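Local coordinates for protein globin (Bacillus anthracis, PDB 5V3T) that binds heme, here with cyanide in its ligand pocket, and as a group II truncated hemoglobin probably binds oxygen reversibly, at residues 80-85 against 122-127; 20-25 against 49-54; 89-94 against 114-119. All coordinates share one frame; numbering follows the deposited sequence.

All three contacts touch the same heme. Contacts 2 and 3 are buried helix pairs near the middle of the chain, their centres about 13 Å apart, and they meet where Phe25 packs against Trp90. Contact 1 lies farther out, is partly buried, and joins two loop segments at the ends of the helices that form contact 3; both contacts use helix 84-101. The chemistry follows the place in the fold. Contact 3 is apolar throughout, contact 2 is apolar inside with a salt bridge at its outer edge, and contact 1, lacking regular helix geometry across most of its length, combines apolar packing with backbone and asparagine side-chain hydrogen bonds.

Contact 1: residues 80-85 against 122-127; sequences FEITPK and MVNTPN. With HEM (protoporphyrin IX containing Fe), chain C.
Ile82 fills a hollow between Met122 and the heme: its CD1 lies 4.0 Å from Met122 CB, while CG2, set anti to the backbone N, reaches CBB of the heme at 3.7 Å. A branched aliphatic chain suits this spot, touching both surfaces at once. Pro84, the second bump of segment 80-85, projects next to Val123, its CD 3.9 Å from Val123 CG1, and Asn127, though poorly ordered, lies with its amide against the CB-CG-CD edge of the proline ring. The small Thr83 lets its CG2 meet Thr125 CB at 3.9 Å.

Asn124 links the two backbones. Its ND2 donates to Phe80 O in a bent bond of 2.9 Å, and its OD1 accepts from Ile82 N. Its own N donates to Ile82 O nearly straight, at 166°. Thr125 OG1 also donates to Asn124 OD1, so two bonds to OD1 and one from ND2 fix the carboxamide's rotation. The Phe80 ring turns one face to the heme methyl CMA.

Thr83 N-caps helix 84-101 through Arg86 N, residues 123-127 follow helix 105-122, Met122 packs on helix 73-76, and Met72 of the second subunit packs on Thr125.

Contact 2: residues 20-25 against 49-54; sequences ILVDTF and KQKQFL. With HEM (protoporphyrin IX containing Fe), chain C.
Val22 points toward helix 49-54 and abuts the flank of the Lys51 chain with CB and both methyls. Its CB lies 3.6 Å from Lys51 CG; beyond that chain CG1 goes on to Gln50 CB at 3.9 Å and CG2 to Leu54 CD1 at 3.7 Å. A compact branched residue fits here because it can touch three side chains of the facing helix while the axes stay 9.6 Å apart, crossing at 135°.

Lys51 leaves its helix with CG anti to the carbonyl carbon (chi1 -66°) and then runs fully extended, which carries its aliphatic part past Val22 and its ammonium group to Asp23. The two side chains meet at about a right angle. Lys51 NZ forms a salt bridge to Asp23 OD1 at 2.8 Å, coming in on the syn side but 31° out of the carboxylate plane, and Glu19 supplies a second acid to the same ammonium. Charge thus sits at the exposed margin and methyls lie within.

Gln50 bends at chi2, bringing its amide to the heme edge beside CBC, and it touches the bound cyanide; its NE2 bonds to Tyr26 OH. From another side of the same helix, Lys49 NZ donates to both heme propionates, at 3.0 Å to O2A and 3.1 Å to O1D.

Around this pair, helix 84-101 packs on helix 14-31 through Leu21 and Phe25, the latter set edge-to-face with Trp90, while helix 63-68 borders Lys49 and Gln52.

Contact 3: residues 89-94 against 114-119; sequences AWLSCM and RLALTA. With HEM (protoporphyrin IX containing Fe), chain C.
Leu115 and Leu91 carry this contact, each pointing toward the opposite helix. Leu115, with CG anti to the carbonyl carbon (chi1 -70°), spreads its two methyls between neighbours one turn apart: CD1 lies 3.8 Å from Met94 CG, the two side chains crossing at about a right angle, and CD2 comes to 4.2 Å from Trp90 CH2. Leu91 lays both methyls against the facing backbone, CD1 and CD2 each 3.8 Å from Ala116 CA, with its CG 4.1 Å from Ala119 CB. Alanine suits both places, Ala116 and Ala119, since a short side chain lets a leucine come down close to the helix; the axes run 10.4 Å apart, nearly antiparallel at 159°.

Trp90 joins the pair to the heme. CG anti to the backbone N swings the indole toward the porphyrin, where methyl CMC lies 3.5 Å above one ring face, toward its rim. Its NE1 makes a weak hydrogen bond to the cyanide nitrogen. Helices 84-101 and 105-122 form one antiparallel pair (G/H) of the two-over-two globin sandwich, helices 14-31 and 44-57 the other (B/E), and a tryptophan at the ligand is a mark of group II truncated hemoglobins.

Contact 1: residues 80-85 against 122-127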
loop_
_atom_site.group_PDB
_atom_site.type_symbol
_atom_site.label_atom_id
_atom_site.label_comp_id
_atom_site.label_asym_id
_atom_site.label_seq_id
_atom_site.Cartn_x
_atom_site.Cartn_y
_atom_site.Cartn_z
ATOM N N PHE A 80 -2.115 -2.487 -3.949
ATOM C CA PHE A 80 -1.515 -3.822 -3.947
ATOM C C PHE A 80 -2.569 -4.914 -4.074
ATOM O O PHE A 80 -3.699 -4.759 -3.612
ATOM C CB PHE A 80 -0.684 -4.027 -2.677
ATOM C CG PHE A 80 0.267 -2.898 -2.393
ATOM C CD1 PHE A 80 1.273 -2.580 -3.293
ATOM C CD2 PHE A 80 0.187 -2.185 -1.204
ATOM C CE1 PHE A 80 2.158 -1.548 -3.031
ATOM C CE2 PHE A 80 1.071 -1.156 -0.934
ATOM C CZ PHE A 80 2.055 -0.837 -1.844
ATOM N N GLU A 81 -2.207 -6.004 -4.743
ATOM C CA GLU A 81 -3.166 -7.073 -4.977
ATOM C C GLU A 81 -3.327 -7.941 -3.740
ATOM O O GLU A 81 -2.658 -8.960 -3.609
ATOM C CB GLU A 81 -2.733 -7.930 -6.168
ATOM C CG GLU A 81 -3.751 -8.987 -6.539
ATOM C CD GLU A 81 -3.415 -9.687 -7.841
ATOM O OE1 GLU A 81 -2.273 -10.175 -7.968
ATOM O OE2 GLU A 81 -4.289 -9.733 -8.732
ATOM N N ILE A 82 -4.219 -7.541 -2.840
ATOM C CA ILE A 82 -4.421 -8.295 -1.609
ATOM C C ILE A 82 -5.680 -9.154 -1.729
ATOM O O ILE A 82 -6.811 -8.698 -1.544
ATOM C CB ILE A 82 -4.502 -7.371 -0.393
ATOM C CG1 ILE A 82 -3.263 -6.475 -0.366
ATOM C CG2 ILE A 82 -4.609 -8.184 0.909
ATOM C CD1 ILE A 82 -3.215 -5.577 0.811
ATOM N N THR A 83 -5.450 -10.423 -2.045
ATOM C CA THR A 83 -6.495 -11.406 -2.199
ATOM C C THR A 83 -6.764 -12.040 -0.847
ATOM O O THR A 83 -5.933 -11.934 0.061
ATOM C CB THR A 83 -6.068 -12.486 -3.177
ATOM O OG1 THR A 83 -4.820 -13.022 -2.715
ATOM C CG2 THR A 83 -5.877 -11.894 -4.558
ATOM N N PRO A 84 -7.923 -12.702 -0.695
ATOM C CA PRO A 84 -8.115 -13.460 0.547
ATOM C C PRO A 84 -7.005 -14.498 0.753
ATOM O O PRO A 84 -6.611 -14.753 1.894
ATOM C CB PRO A 84 -9.476 -14.123 0.344
ATOM C CG PRO A 84 -10.196 -13.199 -0.603
ATOM C CD PRO A 84 -9.136 -12.695 -1.536
ATOM N N LYS A 85 -6.492 -15.058 -0.343
ATOM C CA LYS A 85 -5.382 -16.008 -0.272
ATOM C C LYS A 85 -4.130 -15.364 0.324
ATOM O O LYS A 85 -3.438 -15.963 1.155
ATOM C CB LYS A 85 -5.085 -16.576 -1.669
ATOM C CG LYS A 85 -3.903 -17.537 -1.765
ATOM C CD LYS A 85 -3.998 -18.411 -3.032
ATOM C CE LYS A 85 -3.817 -17.601 -4.317
ATOM N NZ LYS A 85 -3.994 -18.439 -5.556
ATOM N N MET A 122 -7.833 -5.283 4.800
ATOM C CA MET A 122 -6.902 -4.940 3.730
ATOM C C MET A 122 -7.298 -5.564 2.377
ATOM O O MET A 122 -6.964 -5.014 1.334
ATOM C CB MET A 122 -5.479 -5.379 4.093
ATOM C CG MET A 122 -4.923 -4.816 5.400
ATOM S SD MET A 122 -4.918 -3.022 5.386
ATOM C CE MET A 122 -6.382 -2.683 6.385
ATOM N N VAL A 123 -8.006 -6.695 2.408
ATOM C CA VAL A 123 -8.366 -7.434 1.179
ATOM C C VAL A 123 -9.060 -6.521 0.180
ATOM O O VAL A 123 -10.004 -5.820 0.531
ATOM C CB VAL A 123 -9.282 -8.640 1.474
ATOM C CG1 VAL A 123 -9.815 -9.247 0.156
ATOM C CG2 VAL A 123 -8.535 -9.676 2.292
ATOM N N ASN A 124 -8.586 -6.520 -1.063
ATOM C CA ASN A 124 -9.082 -5.568 -2.038
ATOM C C ASN A 124 -9.267 -6.170 -3.441
ATOM O O ASN A 124 -9.511 -5.451 -4.392
ATOM C CB ASN A 124 -8.153 -4.349 -2.089
ATOM C CG ASN A 124 -6.702 -4.711 -2.375
ATOM O OD1 ASN A 124 -6.401 -5.630 -3.150
ATOM N ND2 ASN A 124 -5.795 -3.956 -1.782
ATOM N N THR A 125 -9.125 -7.491 -3.531
ATOM C CA THR A 125 -9.219 -8.249 -4.791
ATOM C C THR A 125 -9.993 -9.529 -4.492
ATOM O O THR A 125 -9.808 -10.107 -3.424
ATOM C CB THR A 125 -7.824 -8.593 -5.331
ATOM O OG1 THR A 125 -7.022 -7.404 -5.368
ATOM C CG2 THR A 125 -7.885 -9.261 -6.709
ATOM N N PRO A 126 -10.907 -9.946 -5.384
ATOM C CA PRO A 126 -11.629 -11.188 -5.061
ATOM C C PRO A 126 -10.776 -12.466 -5.150
ATOM O O PRO A 126 -9.675 -12.452 -5.702
ATOM C CB PRO A 126 -12.757 -11.213 -6.100
ATOM C CG PRO A 126 -12.300 -10.355 -7.192
ATOM C CD PRO A 126 -11.397 -9.319 -6.629
ATOM N N ASN A 127 -11.287 -13.553 -4.578
ATOM C CA ASN A 127 -10.650 -14.871 -4.645
ATOM C C ASN A 127 -10.486 -15.480 -6.034
ATOM O O ASN A 127 -11.106 -15.042 -7.002
ATOM C CB ASN A 127 -11.436 -15.863 -3.785
ATOM C CG ASN A 127 -10.864 -16.014 -2.395
ATOM O OD1 ASN A 127 -9.655 -15.894 -2.196
ATOM N ND2 ASN A 127 -11.731 -16.250 -1.418
HETATM C CHA HEM C . 2.794 -1.827 3.601
HETATM C CHB HEM C . 1.220 -6.105 1.664
HETATM C CHC HEM C . -1.617 -6.697 5.593
HETATM C CHD HEM C . 0.584 -3.008 7.916
HETATM C C1A HEM C . 2.616 -2.931 2.759
HETATM C C2A HEM C . 3.253 -3.124 1.466
HETATM C C3A HEM C . 2.828 -4.286 0.943
HETATM C C4A HEM C . 1.887 -4.895 1.868
HETATM C CMA HEM C . 3.252 -4.886 -0.419
HETATM C CAA HEM C . 4.272 -2.148 0.831
HETATM C CBA HEM C . 5.526 -2.093 1.705
HETATM C CGA HEM C . 6.136 -0.717 1.660
HETATM O O1A HEM C . 5.778 0.063 0.740
HETATM O O2A HEM C . 6.981 -0.405 2.541
HETATM C C1B HEM C . 0.294 -6.627 2.553
HETATM C C2B HEM C . -0.497 -7.830 2.373
HETATM C C3B HEM C . -1.287 -7.973 3.447
HETATM C C4B HEM C . -1.026 -6.874 4.360
HETATM C CMB HEM C . -0.460 -8.773 1.146
HETATM C CAB HEM C . -2.295 -9.116 3.690
HETATM C CBB HEM C . -3.456 -8.889 4.324
HETATM C C1C HEM C . -1.192 -5.850 6.575
HETATM C C2C HEM C . -1.543 -5.930 7.984
HETATM C C3C HEM C . -0.933 -4.928 8.618
HETATM C C4C HEM C . -0.173 -4.148 7.651
HETATM C CMC HEM C . -2.452 -6.984 8.660
HETATM C CAC HEM C . -1.072 -4.655 10.136
HETATM C CBC HEM C . 0.012 -4.255 10.782
HETATM C C1D HEM C . 1.376 -2.363 6.962
HETATM C C2D HEM C . 2.162 -1.179 7.237
HETATM C C3D HEM C . 2.841 -0.801 5.916
HETATM C C4D HEM C . 2.414 -1.796 4.942
HETATM C CMD HEM C . 2.289 -0.448 8.589
HETATM C CAD HEM C . 3.789 0.393 5.697
HETATM C CBD HEM C . 3.018 1.473 4.940
HETATM C CGD HEM C . 3.797 2.762 4.912
HETATM O O1D HEM C . 4.389 3.056 3.844
HETATM O O2D HEM C . 3.832 3.491 5.945
HETATM N NA HEM C . 1.785 -4.034 2.967
HETATM N NB HEM C . -0.057 -6.083 3.786
HETATM N NC HEM C . -0.346 -4.761 6.405
HETATM N ND HEM C . 1.545 -2.687 5.596
HETATM FE FE HEM C . 0.853 -4.474 4.759
HETATM O O HOH W 1 -5.798 -6.782 -8.563
#

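Contact 2: residues 20-25 against 49-54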
loop_
_atom_site.group_PDB
_atom_site.type_symbol
_atom_site.label_atom_id
_atom_site.label_comp_id
_atom_site.label_asym_id
_atom_site.label_seq_id
_atom_site.Cartn_x
_atom_site.Cartn_y
_atom_site.Cartn_z
ATOM N N ILE A 20 12.154 -8.660 17.337
ATOM C CA ILE A 20 12.385 -10.037 16.923
ATOM C C ILE A 20 11.206 -10.622 16.154
ATOM O O ILE A 20 11.402 -11.354 15.179
ATOM C CB ILE A 20 12.667 -10.934 18.145
ATOM C CG1 ILE A 20 13.900 -10.426 18.890
ATOM C CG2 ILE A 20 12.865 -12.376 17.719
ATOM C CD1 ILE A 20 14.134 -11.124 20.215
ATOM N N LEU A 21 9.990 -10.287 16.578
ATOM C CA LEU A 21 8.793 -10.803 15.919
ATOM C C LEU A 21 8.751 -10.337 14.476
ATOM O O LEU A 21 8.557 -11.139 13.560
ATOM C CB LEU A 21 7.523 -10.382 16.675
ATOM C CG LEU A 21 6.159 -10.777 16.094
ATOM C CD1 LEU A 21 5.959 -12.285 16.122
ATOM C CD2 LEU A 21 5.045 -10.091 16.869
ATOM N N VAL A 22 8.981 -9.043 14.269
ATOM C CA VAL A 22 8.851 -8.459 12.943
ATOM C C VAL A 22 9.995 -8.891 12.027
ATOM O O VAL A 22 9.768 -9.215 10.856
ATOM C CB VAL A 22 8.774 -6.923 13.036
ATOM C CG1 VAL A 22 8.842 -6.270 11.648
ATOM C CG2 VAL A 22 7.492 -6.537 13.745
ATOM N N ASP A 23 11.211 -8.948 12.564
ATOM C CA ASP A 23 12.340 -9.437 11.777
ATOM C C ASP A 23 12.081 -10.886 11.360
ATOM O O ASP A 23 12.318 -11.270 10.210
ATOM C CB ASP A 23 13.646 -9.311 12.560
ATOM C CG ASP A 23 14.142 -7.874 12.629
ATOM O OD1 ASP A 23 13.654 -7.034 11.845
ATOM O OD2 ASP A 23 15.010 -7.576 13.473
ATOM N N THR A 24 11.574 -11.686 12.296
ATOM C CA THR A 24 11.232 -13.080 12.010
ATOM C C THR A 24 10.074 -13.156 11.009
ATOM O O THR A 24 10.120 -13.936 10.053
ATOM C CB THR A 24 10.861 -13.839 13.296
ATOM O OG1 THR A 24 11.992 -13.828 14.175
ATOM C CG2 THR A 24 10.455 -15.283 12.998
ATOM N N PHE A 25 9.043 -12.345 11.236
ATOM C CA PHE A 25 7.888 -12.299 10.339
ATOM C C PHE A 25 8.300 -12.109 8.883
ATOM O O PHE A 25 7.933 -12.913 8.010
ATOM C CB PHE A 25 6.922 -11.180 10.754
ATOM C CG PHE A 25 5.774 -10.997 9.796
ATOM C CD1 PHE A 25 4.864 -12.029 9.572
ATOM C CD2 PHE A 25 5.618 -9.809 9.101
ATOM C CE1 PHE A 25 3.808 -11.864 8.703
ATOM C CE2 PHE A 25 4.568 -9.650 8.214
ATOM C CZ PHE A 25 3.667 -10.687 8.005
ATOM N N LYS A 49 9.159 0.094 9.521
ATOM C CA LYS A 49 7.854 0.733 9.606
ATOM C C LYS A 49 6.860 -0.138 10.356
ATOM O O LYS A 49 6.049 0.371 11.133
ATOM C CB LYS A 49 7.325 1.083 8.203
ATOM C CG LYS A 49 8.009 2.319 7.599
ATOM C CD LYS A 49 7.415 2.747 6.251
ATOM C CE LYS A 49 7.756 1.768 5.143
ATOM N NZ LYS A 49 7.430 2.300 3.776
ATOM N N GLN A 50 6.928 -1.447 10.132
ATOM C CA GLN A 50 6.015 -2.380 10.783
ATOM C C GLN A 50 6.256 -2.414 12.295
ATOM O O GLN A 50 5.320 -2.564 13.075
ATOM C CB GLN A 50 6.161 -3.791 10.199
ATOM C CG GLN A 50 5.173 -4.801 10.782
ATOM C CD GLN A 50 3.750 -4.553 10.325
ATOM O OE1 GLN A 50 2.991 -3.803 10.935
ATOM N NE2 GLN A 50 3.391 -5.167 9.218
ATOM N N LYS A 51 7.515 -2.301 12.701
ATOM C CA LYS A 51 7.838 -2.257 14.131
ATOM C C LYS A 51 7.245 -1.011 14.763
ATOM O O LYS A 51 6.709 -1.066 15.868
ATOM C CB LYS A 51 9.344 -2.292 14.350
ATOM C CG LYS A 51 9.971 -3.599 13.935
ATOM C CD LYS A 51 11.465 -3.478 13.903
ATOM C CE LYS A 51 12.104 -4.738 13.387
ATOM N NZ LYS A 51 13.547 -4.512 13.152
ATOM N N GLN A 52 7.327 0.111 14.052
ATOM C CA GLN A 52 6.689 1.331 14.527
ATOM C C GLN A 52 5.184 1.138 14.597
ATOM O O GLN A 52 4.563 1.517 15.583
ATOM C CB GLN A 52 7.020 2.516 13.632
ATOM C CG GLN A 52 8.447 2.981 13.709
ATOM C CD GLN A 52 8.698 4.095 12.736
ATOM O OE1 GLN A 52 8.280 4.014 11.575
ATOM N NE2 GLN A 52 9.346 5.160 13.198
ATOM N N PHE A 53 4.592 0.555 13.554
ATOM C CA PHE A 53 3.142 0.383 13.545
ATOM C C PHE A 53 2.636 -0.541 14.649
ATOM O O PHE A 53 1.745 -0.170 15.425
ATOM C CB PHE A 53 2.621 -0.136 12.194
ATOM C CG PHE A 53 1.134 -0.294 12.187
ATOM C CD1 PHE A 53 0.306 0.803 12.042
ATOM C CD2 PHE A 53 0.560 -1.523 12.402
ATOM C CE1 PHE A 53 -1.071 0.665 12.089
ATOM C CE2 PHE A 53 -0.824 -1.673 12.435
ATOM C CZ PHE A 53 -1.635 -0.576 12.284
ATOM N N LEU A 54 3.222 -1.728 14.753
ATOM C CA LEU A 54 2.771 -2.692 15.759
ATOM C C LEU A 54 2.950 -2.171 17.177
ATOM O O LEU A 54 2.157 -2.498 18.060
ATOM C CB LEU A 54 3.505 -4.022 15.603
ATOM C CG LEU A 54 3.130 -4.762 14.319
ATOM C CD1 LEU A 54 3.883 -6.089 14.203
ATOM C CD2 LEU A 54 1.625 -5.000 14.262
HETATM C CHA HEM C . 2.794 -1.827 3.601
HETATM C CHB HEM C . 1.220 -6.105 1.664
HETATM C CHC HEM C . -1.617 -6.697 5.593
HETATM C CHD HEM C . 0.584 -3.008 7.916
HETATM C C1A HEM C . 2.616 -2.931 2.759
HETATM C C2A HEM C . 3.253 -3.124 1.466
HETATM C C3A HEM C . 2.828 -4.286 0.943
HETATM C C4A HEM C . 1.887 -4.895 1.868
HETATM C CMA HEM C . 3.252 -4.886 -0.419
HETATM C CAA HEM C . 4.272 -2.148 0.831
HETATM C CBA HEM C . 5.526 -2.093 1.705
HETATM C CGA HEM C . 6.136 -0.717 1.660
HETATM O O1A HEM C . 5.778 0.063 0.740
HETATM O O2A HEM C . 6.981 -0.405 2.541
HETATM C C1B HEM C . 0.294 -6.627 2.553
HETATM C C2B HEM C . -0.497 -7.830 2.373
HETATM C C3B HEM C . -1.287 -7.973 3.447
HETATM C C4B HEM C . -1.026 -6.874 4.360
HETATM C CMB HEM C . -0.460 -8.773 1.146
HETATM C CAB HEM C . -2.295 -9.116 3.690
HETATM C CBB HEM C . -3.456 -8.889 4.324
HETATM C C1C HEM C . -1.192 -5.850 6.575
HETATM C C2C HEM C . -1.543 -5.930 7.984
HETATM C C3C HEM C . -0.933 -4.928 8.618
HETATM C C4C HEM C . -0.173 -4.148 7.651
HETATM C CMC HEM C . -2.452 -6.984 8.660
HETATM C CAC HEM C . -1.072 -4.655 10.136
HETATM C CBC HEM C . 0.012 -4.255 10.782
HETATM C C1D HEM C . 1.376 -2.363 6.962
HETATM C C2D HEM C . 2.162 -1.179 7.237
HETATM C C3D HEM C . 2.841 -0.801 5.916
HETATM C C4D HEM C . 2.414 -1.796 4.942
HETATM C CMD HEM C . 2.289 -0.448 8.589
HETATM C CAD HEM C . 3.789 0.393 5.697
HETATM C CBD HEM C . 3.018 1.473 4.940
HETATM C CGD HEM C . 3.797 2.762 4.912
HETATM O O1D HEM C . 4.389 3.056 3.844
HETATM O O2D HEM C . 3.832 3.491 5.945
HETATM N NA HEM C . 1.785 -4.034 2.967
HETATM N NB HEM C . -0.057 -6.083 3.786
HETATM N NC HEM C . -0.346 -4.761 6.405
HETATM N ND HEM C . 1.545 -2.687 5.596
HETATM FE FE HEM C . 0.853 -4.474 4.759
#

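Contact 3: residues 89-94 against 114-119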
loop_
_atom_site.group_PDB
_atom_site.type_symbol
_atom_site.label_atom_id
_atom_site.label_comp_id
_atom_site.label_asym_id
_atom_site.label_seq_id
_atom_site.Cartn_x
_atom_site.Cartn_y
_atom_site.Cartn_z
ATOM N N ALA A 89 -1.990 -16.014 3.757
ATOM C CA ALA A 89 -0.542 -16.237 3.808
ATOM C C ALA A 89 0.116 -15.288 4.825
ATOM O O ALA A 89 1.019 -15.666 5.575
ATOM C CB ALA A 89 0.074 -16.063 2.437
ATOM N N TRP A 90 -0.351 -14.049 4.854
ATOM C CA TRP A 90 0.176 -13.068 5.780
ATOM C C TRP A 90 0.012 -13.544 7.220
ATOM O O TRP A 90 0.956 -13.534 8.006
ATOM C CB TRP A 90 -0.555 -11.739 5.596
ATOM C CG TRP A 90 0.115 -10.597 6.216
ATOM C CD1 TRP A 90 0.935 -9.726 5.591
ATOM C CD2 TRP A 90 0.035 -10.166 7.595
ATOM N NE1 TRP A 90 1.375 -8.788 6.477
ATOM C CE2 TRP A 90 0.836 -9.013 7.709
ATOM C CE3 TRP A 90 -0.634 -10.638 8.729
ATOM C CZ2 TRP A 90 1.007 -8.316 8.921
ATOM C CZ3 TRP A 90 -0.471 -9.940 9.940
ATOM C CH2 TRP A 90 0.342 -8.787 10.019
ATOM N N LEU A 91 -1.210 -13.934 7.559
ATOM C CA LEU A 91 -1.523 -14.412 8.901
ATOM C C LEU A 91 -0.785 -15.703 9.220
ATOM O O LEU A 91 -0.406 -15.932 10.367
ATOM C CB LEU A 91 -3.031 -14.610 9.055
ATOM C CG LEU A 91 -3.826 -13.302 9.104
ATOM C CD1 LEU A 91 -5.325 -13.555 9.045
ATOM C CD2 LEU A 91 -3.452 -12.519 10.363
ATOM N N SER A 92 -0.598 -16.553 8.211
ATOM C CA SER A 92 0.189 -17.776 8.393
ATOM C C SER A 92 1.641 -17.485 8.774
ATOM O O SER A 92 2.200 -18.121 9.678
ATOM C CB SER A 92 0.162 -18.626 7.124
ATOM O OG SER A 92 1.050 -19.723 7.270
ATOM N N CYS A 93 2.252 -16.524 8.089
ATOM C CA CYS A 93 3.618 -16.135 8.408
ATOM C C CYS A 93 3.684 -15.537 9.802
ATOM O O CYS A 93 4.645 -15.783 10.537
ATOM C CB CYS A 93 4.163 -15.126 7.396
ATOM S SG CYS A 93 4.461 -15.838 5.755
ATOM N N MET A 94 2.670 -14.755 10.168
ATOM C CA MET A 94 2.671 -14.127 11.495
ATOM C C MET A 94 2.522 -15.172 12.595
ATOM O O MET A 94 3.149 -15.056 13.655
ATOM C CB MET A 94 1.559 -13.077 11.611
ATOM C CG MET A 94 1.552 -12.331 12.971
ATOM S SD MET A 94 3.122 -11.528 13.357
ATOM C CE MET A 94 3.072 -10.097 12.292
ATOM N N ARG A 114 -6.742 -9.305 16.618
ATOM C CA ARG A 114 -6.751 -7.969 16.029
ATOM C C ARG A 114 -6.139 -7.972 14.639
ATOM O O ARG A 114 -6.686 -7.372 13.704
ATOM C CB ARG A 114 -5.989 -6.941 16.869
ATOM C CG ARG A 114 -6.713 -6.408 18.072
ATOM C CD ARG A 114 -5.826 -5.403 18.776
ATOM N NE ARG A 114 -6.597 -4.595 19.701
ATOM C CZ ARG A 114 -6.960 -3.342 19.450
ATOM N NH1 ARG A 114 -6.593 -2.765 18.314
ATOM N NH2 ARG A 114 -7.671 -2.665 20.342
ATOM N N LEU A 115 -5.013 -8.659 14.503
ATOM C CA LEU A 115 -4.330 -8.714 13.220
ATOM C C LEU A 115 -5.181 -9.388 12.142
ATOM O O LEU A 115 -5.165 -8.969 10.974
ATOM C CB LEU A 115 -2.998 -9.439 13.385
ATOM C CG LEU A 115 -1.919 -8.707 14.177
ATOM C CD1 LEU A 115 -0.646 -9.535 14.243
ATOM C CD2 LEU A 115 -1.635 -7.382 13.507
ATOM N N ALA A 116 -5.946 -10.403 12.538
ATOM C CA ALA A 116 -6.787 -11.136 11.593
ATOM C C ALA A 116 -7.890 -10.243 11.058
ATOM O O ALA A 116 -8.229 -10.300 9.866
ATOM C CB ALA A 116 -7.382 -12.368 12.244
ATOM N N LEU A 117 -8.465 -9.439 11.943
ATOM C CA LEU A 117 -9.486 -8.468 11.564
ATOM C C LEU A 117 -8.902 -7.393 10.651
ATOM O O LEU A 117 -9.509 -7.021 9.646
ATOM C CB LEU A 117 -10.111 -7.847 12.817
ATOM C CG LEU A 117 -11.194 -6.770 12.686
ATOM C CD1 LEU A 117 -12.411 -7.293 11.949
ATOM C CD2 LEU A 117 -11.601 -6.252 14.072
ATOM N N THR A 118 -7.721 -6.890 10.997
ATOM C CA THR A 118 -7.054 -5.897 10.153
ATOM C C THR A 118 -6.709 -6.456 8.759
ATOM O O THR A 118 -6.918 -5.795 7.743
ATOM C CB THR A 118 -5.770 -5.384 10.802
ATOM O OG1 THR A 118 -6.097 -4.729 12.032
ATOM C CG2 THR A 118 -5.062 -4.398 9.890
ATOM N N ALA A 119 -6.161 -7.661 8.726
ATOM C CA ALA A 119 -5.784 -8.287 7.456
ATOM C C ALA A 119 -6.992 -8.492 6.546
ATOM O O ALA A 119 -6.890 -8.350 5.320
ATOM C CB ALA A 119 -5.086 -9.612 7.716
HETATM C CHA HEM C . 2.794 -1.827 3.601
HETATM C CHB HEM C . 1.220 -6.105 1.664
HETATM C CHC HEM C . -1.617 -6.697 5.593
HETATM C CHD HEM C . 0.584 -3.008 7.916
HETATM C C1A HEM C . 2.616 -2.931 2.759
HETATM C C2A HEM C . 3.253 -3.124 1.466
HETATM C C3A HEM C . 2.828 -4.286 0.943
HETATM C C4A HEM C . 1.887 -4.895 1.868
HETATM C CMA HEM C . 3.252 -4.886 -0.419
HETATM C CAA HEM C . 4.272 -2.148 0.831
HETATM C CBA HEM C . 5.526 -2.093 1.705
HETATM C CGA HEM C . 6.136 -0.717 1.660
HETATM O O1A HEM C . 5.778 0.063 0.740
HETATM O O2A HEM C . 6.981 -0.405 2.541
HETATM C C1B HEM C . 0.294 -6.627 2.553
HETATM C C2B HEM C . -0.497 -7.830 2.373
HETATM C C3B HEM C . -1.287 -7.973 3.447
HETATM C C4B HEM C . -1.026 -6.874 4.360
HETATM C CMB HEM C . -0.460 -8.773 1.146
HETATM C CAB HEM C . -2.295 -9.116 3.690
HETATM C CBB HEM C . -3.456 -8.889 4.324
HETATM C C1C HEM C . -1.192 -5.850 6.575
HETATM C C2C HEM C . -1.543 -5.930 7.984
HETATM C C3C HEM C . -0.933 -4.928 8.618
HETATM C C4C HEM C . -0.173 -4.148 7.651
HETATM C CMC HEM C . -2.452 -6.984 8.660
HETATM C CAC HEM C . -1.072 -4.655 10.136
HETATM C CBC HEM C . 0.012 -4.255 10.782
HETATM C C1D HEM C . 1.376 -2.363 6.962
HETATM C C2D HEM C . 2.162 -1.179 7.237
HETATM C C3D HEM C . 2.841 -0.801 5.916
HETATM C C4D HEM C . 2.414 -1.796 4.942
HETATM C CMD HEM C . 2.289 -0.448 8.589
HETATM C CAD HEM C . 3.789 0.393 5.697
HETATM C CBD HEM C . 3.018 1.473 4.940
HETATM C CGD HEM C . 3.797 2.762 4.912
HETATM O O1D HEM C . 4.389 3.056 3.844
HETATM O O2D HEM C . 3.832 3.491 5.945
HETATM N NA HEM C . 1.785 -4.034 2.967
HETATM N NB HEM C . -0.057 -6.083 3.786
HETATM N NC HEM C . -0.346 -4.761 6.405
HETATM N ND HEM C . 1.545 -2.687 5.596
HETATM FE FE HEM C . 0.853 -4.474 4.759
#